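Local coordinates for type III secretion system effector protein ExoU (Pseudomonas fluorescens, PDB 4QMK) that probably cleaves membrane phospholipids as a patatin-like phospholipase effector of type III secretion, localising to the plasma membrane through a domain that binds phosphatidylinositol 4,5-bisphosphate, at residues Asn575-Val580 and Gln643-Trp647; Ile581-Leu585 and Leu598-Val602. One frame throughout, in Å; residues are numbered along the deposited sequence.

Both interactions lie in the C-terminal helical region and share one long element, helix 555-585, whose last eleven residues supply the first segment of each. Their centres are about 10 Å apart. Along the chain come 575-580, 581-585, 598-602 and 643-647, so the hairpin of interaction 2 forms within the longer excursion that interaction 1 brings back to the same helix. The two join directly through the probable backbone hydrogen bond from Y582 N to I577 O, 2.9 Å long. With helix 611-624 between the later segments, the four helices form a compact bundle, consistent with the membrane localisation domain described for ExoU.

Interaction 1. Residues Asn575-Val580 and Gln643-Trp647; sequences NFIREV and QAKAW
E579 lies with its aliphatic stem against the indole of W647 while its carboxylate turns back along its own helix to R578. There R578 NH1 meets E579 OE2 at 3.0 Å in a salt bridge; the nitrogen comes in nearly along the C-O bond of OE2, but the hydrogen bond is bent (136°). The same NH1 also makes a weak hydrogen bond to G164 O. A glutamate suits this place because it can spend its methylenes on the ring, E579 CB resting 3.9 Å from W647 CZ2, and still carry its charge away from the apolar interface.

No hydrogen bond crosses between the segments, and the large flat side chain of W647 does most of the joining. F576 turns its edge to one face of the indole, an edge-to-face pair with ring planes at 73° and F576 CD1 3.8 Å from W647 CG. With CG of F576 anti to the backbone N (chi1 177°), the phenyl is laid with its edge on the indole, and its CE1 also arrives at A644 CA. On the same face, F576 CA covers the six-membered ring, 4.2 Å from its centroid, and V580 CG2 the five-membered ring at 3.9 Å, both as CH-pi contacts. The branched valine thus serves two partners, for its CG1 lies alongside Q643, 3.9 Å from Q643 CB. The small A644 lets the phenyl come close to the backbone of its helix.

The contact fastens the C-terminal end of the short helix 639-646, with W647 just beyond its last residue, to helix 555-585. Helix 611-624 packs on both aromatic residues through L618, helix 592-606 reaches F576 through L605, and P162 of a loop touches W647.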
ATOM      1  N   ASN A 575      18.794  -8.757  -5.503  1.00 25.14           N
ATOM      2  CA  ASN A 575      17.832  -8.998  -4.496  1.00 24.17           C
ATOM      3  C   ASN A 575      18.021 -10.304  -3.759  1.00 23.80           C
ATOM      4  O   ASN A 575      17.951 -10.311  -2.536  1.00 22.30           O
ATOM      5  CB  ASN A 575      16.465  -8.831  -5.059  1.00 25.14           C
ATOM      6  CG  ASN A 575      16.149  -7.365  -5.293  1.00 28.48           C
ATOM      7  OD1 ASN A 575      16.563  -6.532  -4.522  1.00 37.11           O
ATOM      8  ND2 ASN A 575      15.469  -7.047  -6.360  1.00 29.95           N
ATOM      9  N   PHE A 576      18.368 -11.367  -4.506  1.00 23.18           N
ATOM     10  CA  PHE A 576      18.527 -12.682  -3.984  1.00 21.74           C
ATOM     11  C   PHE A 576      19.731 -12.659  -3.062  1.00 23.83           C
ATOM     12  O   PHE A 576      19.693 -13.209  -1.941  1.00 23.72           O
ATOM     13  CB  PHE A 576      18.709 -13.677  -5.120  1.00 21.63           C
ATOM     14  CG  PHE A 576      18.948 -15.070  -4.660  1.00 20.16           C
ATOM     15  CD1 PHE A 576      17.913 -15.844  -4.202  1.00 21.09           C
ATOM     16  CD2 PHE A 576      20.210 -15.584  -4.650  1.00 20.63           C
ATOM     17  CE1 PHE A 576      18.141 -17.116  -3.700  1.00 22.04           C
ATOM     18  CE2 PHE A 576      20.470 -16.879  -4.192  1.00 20.82           C
ATOM     19  CZ  PHE A 576      19.433 -17.649  -3.704  1.00 21.13           C
ATOM     20  N   ILE A 577      20.775 -11.986  -3.530  1.00 24.41           N
ATOM     21  CA  ILE A 577      21.994 -11.797  -2.770  1.00 25.23           C
ATOM     22  C   ILE A 577      21.746 -11.150  -1.458  1.00 25.89           C
ATOM     23  O   ILE A 577      22.141 -11.626  -0.442  1.00 27.09           O
ATOM     24  CB  ILE A 577      23.012 -10.969  -3.558  1.00 24.34           C
ATOM     25  CG1 ILE A 577      23.614 -11.865  -4.672  1.00 25.07           C
ATOM     26  CG2 ILE A 577      24.136 -10.496  -2.662  1.00 23.81           C
ATOM     27  CD1 ILE A 577      24.498 -11.163  -5.691  1.00 25.40           C
ATOM     28  N   ARG A 578      21.022 -10.074  -1.487  1.00 29.72           N
ATOM     29  CA  ARG A 578      20.789  -9.259  -0.287  1.00 29.10           C
ATOM     30  C   ARG A 578      19.872  -9.959   0.700  1.00 27.53           C
ATOM     31  O   ARG A 578      20.074  -9.896   1.868  1.00 29.81           O
ATOM     32  CB  ARG A 578      20.124  -7.957  -0.762  1.00 31.97           C
ATOM     33  CG  ARG A 578      20.010  -6.918   0.305  1.00 38.35           C
ATOM     34  CD  ARG A 578      18.619  -6.359   0.411  1.00 41.18           C
ATOM     35  NE  ARG A 578      18.260  -5.496  -0.687  1.00 44.51           N
ATOM     36  CZ  ARG A 578      17.009  -5.200  -0.983  1.00 46.30           C
ATOM     37  NH1 ARG A 578      16.022  -5.673  -0.249  1.00 48.25           N
ATOM     38  NH2 ARG A 578      16.743  -4.433  -2.010  1.00 56.51           N
ATOM     39  N   GLU A 579      18.895 -10.676   0.189  1.00 25.74           N
ATOM     40  CA  GLU A 579      17.811 -11.216   0.972  1.00 28.06           C
ATOM     41  C   GLU A 579      17.950 -12.718   1.340  1.00 27.79           C
ATOM     42  O   GLU A 579      17.348 -13.193   2.272  1.00 26.15           O
ATOM     43  CB  GLU A 579      16.541 -11.008   0.139  1.00 32.65           C
ATOM     44  CG  GLU A 579      15.281 -10.644   0.894  1.00 41.01           C
ATOM     45  CD  GLU A 579      15.363  -9.286   1.605  1.00 41.14           C
ATOM     46  OE1 GLU A 579      14.871  -9.221   2.761  1.00 45.30           O
ATOM     47  OE2 GLU A 579      15.948  -8.334   1.043  1.00 34.36           O
ATOM     48  N   VAL A 580      18.774 -13.449   0.619  1.00 28.19           N
ATOM     49  CA  VAL A 580      18.944 -14.849   0.882  1.00 27.53           C
ATOM     50  C   VAL A 580      20.400 -15.216   1.212  1.00 26.89           C
ATOM     51  O   VAL A 580      20.683 -15.886   2.221  1.00 32.40           O
ATOM     52  CB  VAL A 580      18.505 -15.673  -0.318  1.00 28.83           C
ATOM     53  CG1 VAL A 580      18.742 -17.138  -0.021  1.00 30.76           C
ATOM     54  CG2 VAL A 580      17.051 -15.443  -0.618  1.00 28.64           C
ATOM     55  N   GLN A 643      14.486 -21.106   0.450  1.00 34.23           N
ATOM     56  CA  GLN A 643      14.452 -19.818  -0.250  1.00 37.04           C
ATOM     57  C   GLN A 643      15.037 -19.961  -1.672  1.00 36.99           C
ATOM     58  O   GLN A 643      14.473 -19.452  -2.641  1.00 35.81           O
ATOM     59  CB  GLN A 643      15.213 -18.765   0.549  1.00 36.78           C
ATOM     60  CG  GLN A 643      14.498 -18.327   1.820  1.00 39.46           C
ATOM     61  CD  GLN A 643      15.390 -17.508   2.734  1.00 44.45           C
ATOM     62  OE1 GLN A 643      16.344 -18.018   3.365  1.00 46.44           O
ATOM     63  NE2 GLN A 643      15.072 -16.239   2.848  1.00 44.06           N
ATOM     64  N   ALA A 644      16.121 -20.720  -1.801  1.00 36.15           N
ATOM     65  CA  ALA A 644      16.738 -20.933  -3.101  1.00 36.02           C
ATOM     66  C   ALA A 644      15.743 -21.533  -4.066  1.00 39.29           C
ATOM     67  O   ALA A 644      15.738 -21.154  -5.207  1.00 43.38           O
ATOM     68  CB  ALA A 644      17.955 -21.814  -2.990  1.00 35.99           C
ATOM     69  N   LYS A 645      14.884 -22.449  -3.610  1.00 38.13           N
ATOM     70  CA  LYS A 645      13.867 -23.019  -4.495  1.00 36.53           C
ATOM     71  C   LYS A 645      12.783 -21.997  -4.782  1.00 36.51           C
ATOM     72  O   LYS A 645      12.437 -21.763  -5.928  1.00 40.82           O
ATOM     73  CB  LYS A 645      13.206 -24.235  -3.876  1.00 37.37           C
ATOM     74  CG  LYS A 645      14.140 -25.364  -3.533  1.00 39.03           C
ATOM     75  CD  LYS A 645      13.377 -26.519  -2.914  1.00 41.45           C
ATOM     76  CE  LYS A 645      14.343 -27.481  -2.281  1.00 44.99           C
ATOM     77  NZ  LYS A 645      13.671 -28.696  -1.749  1.00 52.58           N
ATOM     78  N   ALA A 646      12.259 -21.377  -3.741  1.00 35.37           N
ATOM     79  CA  ALA A 646      11.208 -20.365  -3.863  1.00 36.73           C
ATOM     80  C   ALA A 646      11.541 -19.187  -4.801  1.00 37.00           C
ATOM     81  O   ALA A 646      10.639 -18.553  -5.314  1.00 39.30           O
ATOM     82  CB  ALA A 646      10.885 -19.797  -2.487  1.00 38.18           C
ATOM     83  N   TRP A 647      12.815 -18.854  -4.972  1.00 35.38           N
ATOM     84  CA  TRP A 647      13.175 -17.758  -5.856  1.00 35.28           C
ATOM     85  C   TRP A 647      13.436 -18.190  -7.296  1.00 35.09           C
ATOM     86  O   TRP A 647      13.711 -17.364  -8.124  1.00 36.90           O
ATOM     87  CB  TRP A 647      14.389 -17.011  -5.320  1.00 34.91           C
ATOM     88  CG  TRP A 647      14.170 -16.084  -4.099  1.00 33.75           C
ATOM     89  CD1 TRP A 647      13.896 -16.457  -2.815  1.00 35.65           C
ATOM     90  CD2 TRP A 647      14.350 -14.647  -4.063  1.00 34.40           C
ATOM     91  NE1 TRP A 647      13.819 -15.342  -1.989  1.00 36.97           N
ATOM     92  CE2 TRP A 647      14.111 -14.224  -2.730  1.00 33.68           C
ATOM     93  CE3 TRP A 647      14.653 -13.682  -5.035  1.00 33.16           C
ATOM     94  CZ2 TRP A 647      14.173 -12.900  -2.351  1.00 33.99           C
ATOM     95  CZ3 TRP A 647      14.700 -12.351  -4.657  1.00 34.02           C
ATOM     96  CH2 TRP A 647      14.459 -11.968  -3.329  1.00 34.83           C
TER

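Interaction 2. Residues Ile581-Leu585 and Leu598-Val602; sequences IYPSL and LQRAV
An antiparallel helical hairpin brings the end of helix 555-585 beside helix 592-606, the first two members of the C-terminal helical bundle, and I581, S584 and L585 meet L598, Q599, A601 and V602 across it. The short segments run at 154° to one another with their axes 10.6 Å apart, a separation wide enough for branched aliphatic side chains to interleave.

I581 serves the side nearer V602. Its CG2 packs 4.0 Å from L598 CB, while its extended CG1 branch carries CD1 on to V602 CG2, 3.9 Å away. An isoleucine suits this spot because its two branches together span L598 to V602, CG2 meeting both and CD1 reaching on to the CB of A601. The small A601 leaves room for that methyl, and A601 also touches V617 and I621 of helix 611-624.

L585 and L598 lie side by side, pointing opposite ways. With CG anti to the backbone N (chi1 -177°), L585 sends CD1 over to L598 CB at 4.0 Å, and the same methyl meets the aliphatic CG of Q599, whose amide can stay at the more exposed margin.

S584 is small enough for L598 CD1 to come close to its CB, and its OG bonds outside the contact: it is hydrogen-bonded to T640 OG1 and to Y625 OH, so this buried oxygen is satisfied by residues of the later part of the bundle. That leaves the methylene for the hairpin. L598 CD1 fits into the angle between neighbouring residues, 3.5 Å from S584 CB and 3.7 Å from L585 N.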
ATOM      1  N   ILE A 581      21.336 -14.735   0.418  1.00 24.61           N
ATOM      2  CA  ILE A 581      22.711 -15.056   0.689  1.00 22.79           C
ATOM      3  C   ILE A 581      23.290 -14.344   1.889  1.00 24.69           C
ATOM      4  O   ILE A 581      23.854 -15.002   2.788  1.00 26.57           O
ATOM      5  CB  ILE A 581      23.557 -14.828  -0.514  1.00 21.17           C
ATOM      6  CG1 ILE A 581      23.168 -15.859  -1.583  1.00 21.56           C
ATOM      7  CG2 ILE A 581      24.998 -15.039  -0.146  1.00 21.80           C
ATOM      8  CD1 ILE A 581      23.843 -15.627  -2.915  1.00 21.28           C
ATOM      9  N   TYR A 582      23.122 -13.020   1.925  1.00 25.78           N
ATOM     10  CA  TYR A 582      23.657 -12.198   2.978  1.00 27.72           C
ATOM     11  C   TYR A 582      23.439 -12.800   4.403  1.00 24.55           C
ATOM     12  O   TYR A 582      24.381 -13.057   5.089  1.00 22.37           O
ATOM     13  CB  TYR A 582      23.116 -10.789   2.874  1.00 33.71           C
ATOM     14  CG  TYR A 582      23.585  -9.897   4.012  1.00 42.46           C
ATOM     15  CD1 TYR A 582      24.888  -9.389   4.039  1.00 50.89           C
ATOM     16  CD2 TYR A 582      22.773  -9.640   5.103  1.00 46.94           C
ATOM     17  CE1 TYR A 582      25.347  -8.617   5.113  1.00 54.98           C
ATOM     18  CE2 TYR A 582      23.229  -8.873   6.178  1.00 50.39           C
ATOM     19  CZ  TYR A 582      24.510  -8.354   6.162  1.00 50.73           C
ATOM     20  OH  TYR A 582      24.963  -7.578   7.182  1.00 55.30           O
ATOM     21  N   PRO A 583      22.210 -13.070   4.795  1.00 23.48           N
ATOM     22  CA  PRO A 583      21.964 -13.671   6.093  1.00 25.82           C
ATOM     23  C   PRO A 583      22.627 -15.003   6.366  1.00 26.98           C
ATOM     24  O   PRO A 583      22.989 -15.218   7.533  1.00 27.42           O
ATOM     25  CB  PRO A 583      20.475 -13.865   6.134  1.00 24.33           C
ATOM     26  CG  PRO A 583      19.968 -12.867   5.206  1.00 25.10           C
ATOM     27  CD  PRO A 583      20.967 -12.739   4.123  1.00 25.39           C
ATOM     28  N   SER A 584      22.758 -15.888   5.358  1.00 26.43           N
ATOM     29  CA  SER A 584      23.410 -17.189   5.569  1.00 27.31           C
ATOM     30  C   SER A 584      24.899 -16.997   5.673  1.00 28.61           C
ATOM     31  O   SER A 584      25.570 -17.586   6.515  1.00 29.90           O
ATOM     32  CB  SER A 584      23.240 -18.114   4.368  1.00 32.88           C
ATOM     33  OG  SER A 584      22.166 -19.029   4.468  1.00 40.97           O
ATOM     34  N   LEU A 585      25.421 -16.181   4.768  1.00 28.19           N
ATOM     35  CA  LEU A 585      26.854 -15.996   4.647  1.00 28.43           C
ATOM     36  C   LEU A 585      27.427 -15.393   5.884  1.00 28.94           C
ATOM     37  O   LEU A 585      28.461 -15.820   6.324  1.00 30.64           O
ATOM     38  CB  LEU A 585      27.137 -15.141   3.409  1.00 29.25           C
ATOM     39  CG  LEU A 585      28.587 -14.849   3.009  1.00 31.46           C
ATOM     40  CD1 LEU A 585      29.385 -16.108   2.870  1.00 31.19           C
ATOM     41  CD2 LEU A 585      28.621 -14.073   1.693  1.00 32.40           C
ATOM     42  N   LEU A 598      28.425 -19.986  -1.005  1.00 27.87           N
ATOM     43  CA  LEU A 598      27.695 -18.743  -1.085  1.00 26.63           C
ATOM     44  C   LEU A 598      28.481 -17.623  -1.764  1.00 28.58           C
ATOM     45  O   LEU A 598      27.916 -16.860  -2.573  1.00 28.34           O
ATOM     46  CB  LEU A 598      27.252 -18.312   0.300  1.00 26.87           C
ATOM     47  CG  LEU A 598      26.202 -19.265   0.894  1.00 27.00           C
ATOM     48  CD1 LEU A 598      25.904 -18.916   2.322  1.00 30.59           C
ATOM     49  CD2 LEU A 598      24.914 -19.274   0.114  1.00 27.85           C
ATOM     50  N   GLN A 599      29.776 -17.525  -1.469  1.00 29.49           N
ATOM     51  CA  GLN A 599      30.613 -16.556  -2.143  1.00 31.25           C
ATOM     52  C   GLN A 599      30.717 -16.837  -3.644  1.00 31.16           C
ATOM     53  O   GLN A 599      30.555 -15.924  -4.452  1.00 30.59           O
ATOM     54  CB  GLN A 599      31.993 -16.476  -1.515  1.00 35.53           C
ATOM     55  CG  GLN A 599      32.053 -15.580  -0.276  1.00 41.22           C
ATOM     56  CD  GLN A 599      33.372 -15.709   0.471  1.00 48.32           C
ATOM     57  OE1 GLN A 599      34.083 -16.714   0.352  1.00 53.23           O
ATOM     58  NE2 GLN A 599      33.691 -14.711   1.255  1.00 53.42           N
ATOM     59  N   ARG A 600      30.951 -18.088  -4.008  1.00 30.35           N
ATOM     60  CA  ARG A 600      30.986 -18.466  -5.414  1.00 33.54           C
ATOM     61  C   ARG A 600      29.638 -18.104  -6.087  1.00 32.23           C
ATOM     62  O   ARG A 600      29.611 -17.580  -7.215  1.00 29.48           O
ATOM     63  CB  ARG A 600      31.295 -19.951  -5.573  1.00 40.37           C
ATOM     64  CG  ARG A 600      31.346 -20.358  -7.029  1.00 54.24           C
ATOM     65  CD  ARG A 600      31.961 -21.693  -7.471  1.00 67.35           C
ATOM     66  NE  ARG A 600      31.937 -21.685  -8.951  1.00 78.57           N
ATOM     67  CZ  ARG A 600      32.198 -22.720  -9.756  1.00 89.00           C
ATOM     68  NH1 ARG A 600      32.535 -23.912  -9.272  1.00 89.12           N
ATOM     69  NH2 ARG A 600      32.128 -22.552 -11.075  1.00 87.56           N
ATOM     70  N   ALA A 601      28.535 -18.290  -5.345  1.00 28.82           N
ATOM     71  CA  ALA A 601      27.219 -17.980  -5.850  1.00 27.25           C
ATOM     72  C   ALA A 601      27.072 -16.501  -6.153  1.00 30.07           C
ATOM     73  O   ALA A 601      26.425 -16.156  -7.118  1.00 30.46           O
ATOM     74  CB  ALA A 601      26.135 -18.403  -4.885  1.00 25.37           C
ATOM     75  N   VAL A 602      27.659 -15.640  -5.321  1.00 28.99           N
ATOM     76  CA  VAL A 602      27.586 -14.213  -5.533  1.00 27.58           C
ATOM     77  C   VAL A 602      28.254 -13.784  -6.839  1.00 29.60           C
ATOM     78  O   VAL A 602      27.616 -13.088  -7.633  1.00 36.38           O
ATOM     79  CB  VAL A 602      28.147 -13.452  -4.310  1.00 26.17           C
ATOM     80  CG1 VAL A 602      28.428 -11.990  -4.605  1.00 24.53           C
ATOM     81  CG2 VAL A 602      27.159 -13.595  -3.195  1.00 24.48           C
TER